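Protein prgH (Salmonella enterica subsp. enterica serovar Typhimurium, PDB 4G2S) probably forms part of the inner-membrane ring of the SPI-1 type III secretion basal body, this fragment being its FHA-like cytoplasmic domain. Local coordinates at residues Phe30-Ser35 / Phe52-Asp57. Numbering follows the deposited sequence.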
ATOM      1  N   PHE A  30       1.769 -19.565  -8.612  1.00 19.48           N
ATOM      2  CA  PHE A  30       0.502 -18.909  -8.484  1.00 19.51           C
ATOM      3  C   PHE A  30      -0.023 -19.166  -7.075  1.00 21.32           C
ATOM      4  O   PHE A  30      -0.354 -20.282  -6.694  1.00 20.74           O
ATOM      5  CB  PHE A  30      -0.480 -19.392  -9.563  1.00 21.22           C
ATOM      6  CG  PHE A  30      -0.072 -18.970 -10.930  1.00 21.41           C
ATOM      7  CD1 PHE A  30       0.869 -19.717 -11.621  1.00 22.90           C
ATOM      8  CD2 PHE A  30      -0.508 -17.796 -11.461  1.00 22.67           C
ATOM      9  CE1 PHE A  30       1.300 -19.318 -12.887  1.00 24.36           C
ATOM     10  CE2 PHE A  30      -0.091 -17.378 -12.757  1.00 24.31           C
ATOM     11  CZ  PHE A  30       0.808 -18.151 -13.448  1.00 24.90           C
ATOM     12  N   VAL A  31      -0.152 -18.089  -6.301  1.00 21.38           N
ATOM     13  CA  VAL A  31      -0.735 -18.149  -4.974  1.00 22.72           C
ATOM     14  C   VAL A  31      -2.154 -17.655  -5.166  1.00 22.35           C
ATOM     15  O   VAL A  31      -2.344 -16.558  -5.733  1.00 21.55           O
ATOM     16  CB  VAL A  31      -0.036 -17.220  -3.962  1.00 24.42           C
ATOM     17  CG1 VAL A  31      -0.793 -17.246  -2.601  1.00 26.73           C
ATOM     18  CG2 VAL A  31       1.430 -17.584  -3.805  1.00 24.89           C
ATOM     19  N   VAL A  32      -3.124 -18.484  -4.738  1.00 23.22           N
ATOM     20  CA  VAL A  32      -4.518 -18.314  -5.015  1.00 23.39           C
ATOM     21  C   VAL A  32      -5.303 -18.402  -3.679  1.00 27.24           C
ATOM     22  O   VAL A  32      -5.318 -19.426  -2.960  1.00 28.12           O
ATOM     23  CB  VAL A  32      -5.075 -19.380  -5.954  1.00 25.52           C
ATOM     24  CG1 VAL A  32      -6.467 -19.038  -6.414  1.00 27.50           C
ATOM     25  CG2 VAL A  32      -4.214 -19.656  -7.163  1.00 22.76           C
ATOM     26  N   GLY A  33      -5.944 -17.307  -3.322  1.00 29.48           N
ATOM     27  CA  GLY A  33      -6.611 -17.261  -2.040  1.00 34.17           C
ATOM     28  C   GLY A  33      -7.115 -15.897  -1.621  1.00 37.88           C
ATOM     29  O   GLY A  33      -7.330 -14.993  -2.434  1.00 34.73           O
ATOM     30  N   GLN A  34      -7.334 -15.771  -0.321  1.00 42.06           N
ATOM     31  CA  GLN A  34      -7.922 -14.562   0.269  1.00 44.66           C
ATOM     32  C   GLN A  34      -6.872 -13.488   0.657  1.00 45.44           C
ATOM     33  O   GLN A  34      -5.669 -13.579   0.283  1.00 44.85           O
ATOM     34  CB  GLN A  34      -8.767 -14.971   1.467  1.00 51.17           C
ATOM     35  CG  GLN A  34      -9.782 -16.083   1.220  1.00 52.61           C
ATOM     36  CD  GLN A  34     -10.689 -16.280   2.424  1.00 62.45           C
ATOM     37  OE1 GLN A  34     -10.512 -15.622   3.445  1.00 68.83           O
ATOM     38  NE2 GLN A  34     -11.656 -17.196   2.316  1.00 64.97           N
ATOM     39  N   SER A  35      -7.340 -12.463   1.382  1.00 49.98           N
ATOM     40  CA  SER A  35      -6.563 -11.282   1.792  1.00 51.42           C
ATOM     41  C   SER A  35      -5.225 -11.535   2.461  1.00 50.53           C
ATOM     42  O   SER A  35      -4.243 -10.823   2.187  1.00 48.92           O
ATOM     43  CB  SER A  35      -7.388 -10.468   2.814  1.00 58.21           C
ATOM     44  OG  SER A  35      -8.747 -10.477   2.462  1.00 61.74           O
ATOM     45  N   PHE A  52       2.814 -15.036  -8.883  1.00 23.68           N
ATOM     46  CA  PHE A  52       1.605 -14.189  -9.044  1.00 24.20           C
ATOM     47  C   PHE A  52       0.550 -14.479  -7.974  1.00 23.82           C
ATOM     48  O   PHE A  52       0.414 -15.623  -7.550  1.00 23.77           O
ATOM     49  CB  PHE A  52       1.013 -14.358 -10.446  1.00 22.75           C
ATOM     50  CG  PHE A  52       2.019 -13.945 -11.565  1.00 24.40           C
ATOM     51  CD1 PHE A  52       2.261 -12.628 -11.773  1.00 28.41           C
ATOM     52  CD2 PHE A  52       2.705 -14.880 -12.334  1.00 25.23           C
ATOM     53  CE1 PHE A  52       3.178 -12.183 -12.717  1.00 31.98           C
ATOM     54  CE2 PHE A  52       3.579 -14.478 -13.345  1.00 29.66           C
ATOM     55  CZ  PHE A  52       3.850 -13.115 -13.512  1.00 32.27           C
ATOM     56  N   PHE A  53      -0.177 -13.464  -7.527  1.00 22.62           N
ATOM     57  CA  PHE A  53      -1.248 -13.673  -6.586  1.00 25.26           C
ATOM     58  C   PHE A  53      -2.538 -13.519  -7.318  1.00 23.34           C
ATOM     59  O   PHE A  53      -2.725 -12.529  -7.996  1.00 26.79           O
ATOM     60  CB  PHE A  53      -1.272 -12.643  -5.442  1.00 30.08           C
ATOM     61  CG  PHE A  53      -2.488 -12.752  -4.601  1.00 34.33           C
ATOM     62  CD1 PHE A  53      -2.561 -13.714  -3.619  1.00 37.38           C
ATOM     63  CD2 PHE A  53      -3.600 -11.918  -4.828  1.00 39.62           C
ATOM     64  CE1 PHE A  53      -3.700 -13.820  -2.845  1.00 41.60           C
ATOM     65  CE2 PHE A  53      -4.740 -12.029  -4.066  1.00 40.83           C
ATOM     66  CZ  PHE A  53      -4.786 -12.988  -3.067  1.00 40.26           C
ATOM     67  N   ILE A  54      -3.447 -14.473  -7.173  1.00 21.96           N
ATOM     68  CA  ILE A  54      -4.782 -14.416  -7.723  1.00 22.51           C
ATOM     69  C   ILE A  54      -5.769 -14.478  -6.555  1.00 23.34           C
ATOM     70  O   ILE A  54      -5.709 -15.406  -5.771  1.00 23.64           O
ATOM     71  CB  ILE A  54      -5.053 -15.683  -8.606  1.00 24.64           C
ATOM     72  CG1 ILE A  54      -4.014 -15.720  -9.712  1.00 27.00           C
ATOM     73  CG2 ILE A  54      -6.456 -15.681  -9.188  1.00 26.93           C
ATOM     74  CD1 ILE A  54      -4.035 -16.982 -10.542  1.00 32.11           C
ATOM     75  N   PRO A  55      -6.694 -13.512  -6.454  1.00 24.87           N
ATOM     76  CA  PRO A  55      -7.721 -13.548  -5.405  1.00 26.88           C
ATOM     77  C   PRO A  55      -8.859 -14.522  -5.732  1.00 27.42           C
ATOM     78  O   PRO A  55      -9.302 -14.621  -6.891  1.00 26.98           O
ATOM     79  CB  PRO A  55      -8.223 -12.115  -5.367  1.00 30.94           C
ATOM     80  CG  PRO A  55      -8.112 -11.649  -6.759  1.00 32.37           C
ATOM     81  CD  PRO A  55      -6.813 -12.302  -7.274  1.00 28.20           C
ATOM     82  N   LEU A  56      -9.221 -15.331  -4.758  1.00 28.31           N
ATOM     83  CA  LEU A  56     -10.346 -16.247  -4.901  1.00 33.27           C
ATOM     84  C   LEU A  56     -10.916 -16.467  -3.492  1.00 36.02           C
ATOM     85  O   LEU A  56     -10.198 -16.829  -2.567  1.00 34.66           O
ATOM     86  CB  LEU A  56      -9.915 -17.563  -5.548  1.00 33.17           C
ATOM     87  CG  LEU A  56     -11.031 -18.410  -6.158  1.00 37.90           C
ATOM     88  CD1 LEU A  56     -11.606 -17.785  -7.433  1.00 38.96           C
ATOM     89  CD2 LEU A  56     -10.504 -19.806  -6.455  1.00 43.74           C
ATOM     90  N   ASP A  57     -12.201 -16.207  -3.326  1.00 44.48           N
ATOM     91  CA  ASP A  57     -12.774 -16.180  -1.956  1.00 50.30           C
ATOM     92  C   ASP A  57     -12.872 -17.598  -1.386  1.00 49.02           C
ATOM     93  O   ASP A  57     -12.724 -17.783  -0.196  1.00 52.07           O
ATOM     94  CB  ASP A  57     -14.117 -15.451  -1.930  1.00 57.35           C
ATOM     95  CG  ASP A  57     -15.068 -15.922  -3.018  1.00 65.69           C
ATOM     96  OD1 ASP A  57     -14.652 -16.791  -3.832  1.00 69.93           O
ATOM     97  OD2 ASP A  57     -16.218 -15.414  -3.059  1.00 77.92           O
TER
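Four backbone hydrogen bonds join strand 30-33 to strand 52-55 and its continuation at L56, the two running in parallel register at 21°. V31 is gripped twice: its N donates to F52 O at 2.8 Å, nearly along the carbonyl axis, and its O accepts from I54 N. G33, two residues on, does the same, N to I54 O, but L56 N reaches G33 O from above the carbonyl plane (3.0 Å), as the strands end. Both faces are buried. On the one carrying F30, V32, F52 and I54, the F30 and F52 side chains run side by side, pointing the same way, their ring planes 35° apart and F30 CE2 3.8 Å from F52 CD2. The CD1 methyl of I54 meets F30 CD2 at 3.7 Å. V32 CG1, anti to its backbone N, lies 3.8 Å from L56 CB; L100 covers V32 and I54. On the other face F53, with CG anti to its backbone N, slants past V31 so that CZ lies 3.3 Å from G33 O, while A37 and L38 of helix 35-41 pack against its side chain. The far end is loose and exposed: Q34, the helix N-cap residue, extends its amide so that NE2 donates to D57 O (2.8 Å, N-H...O 144°), a bond bent beside those of the strands. Strand 26-33, helix 35-41 and strand 51-55, outermost of its sheet within the chain, thus form a beta-alpha-beta unit within this FHA-like beta-sandwich.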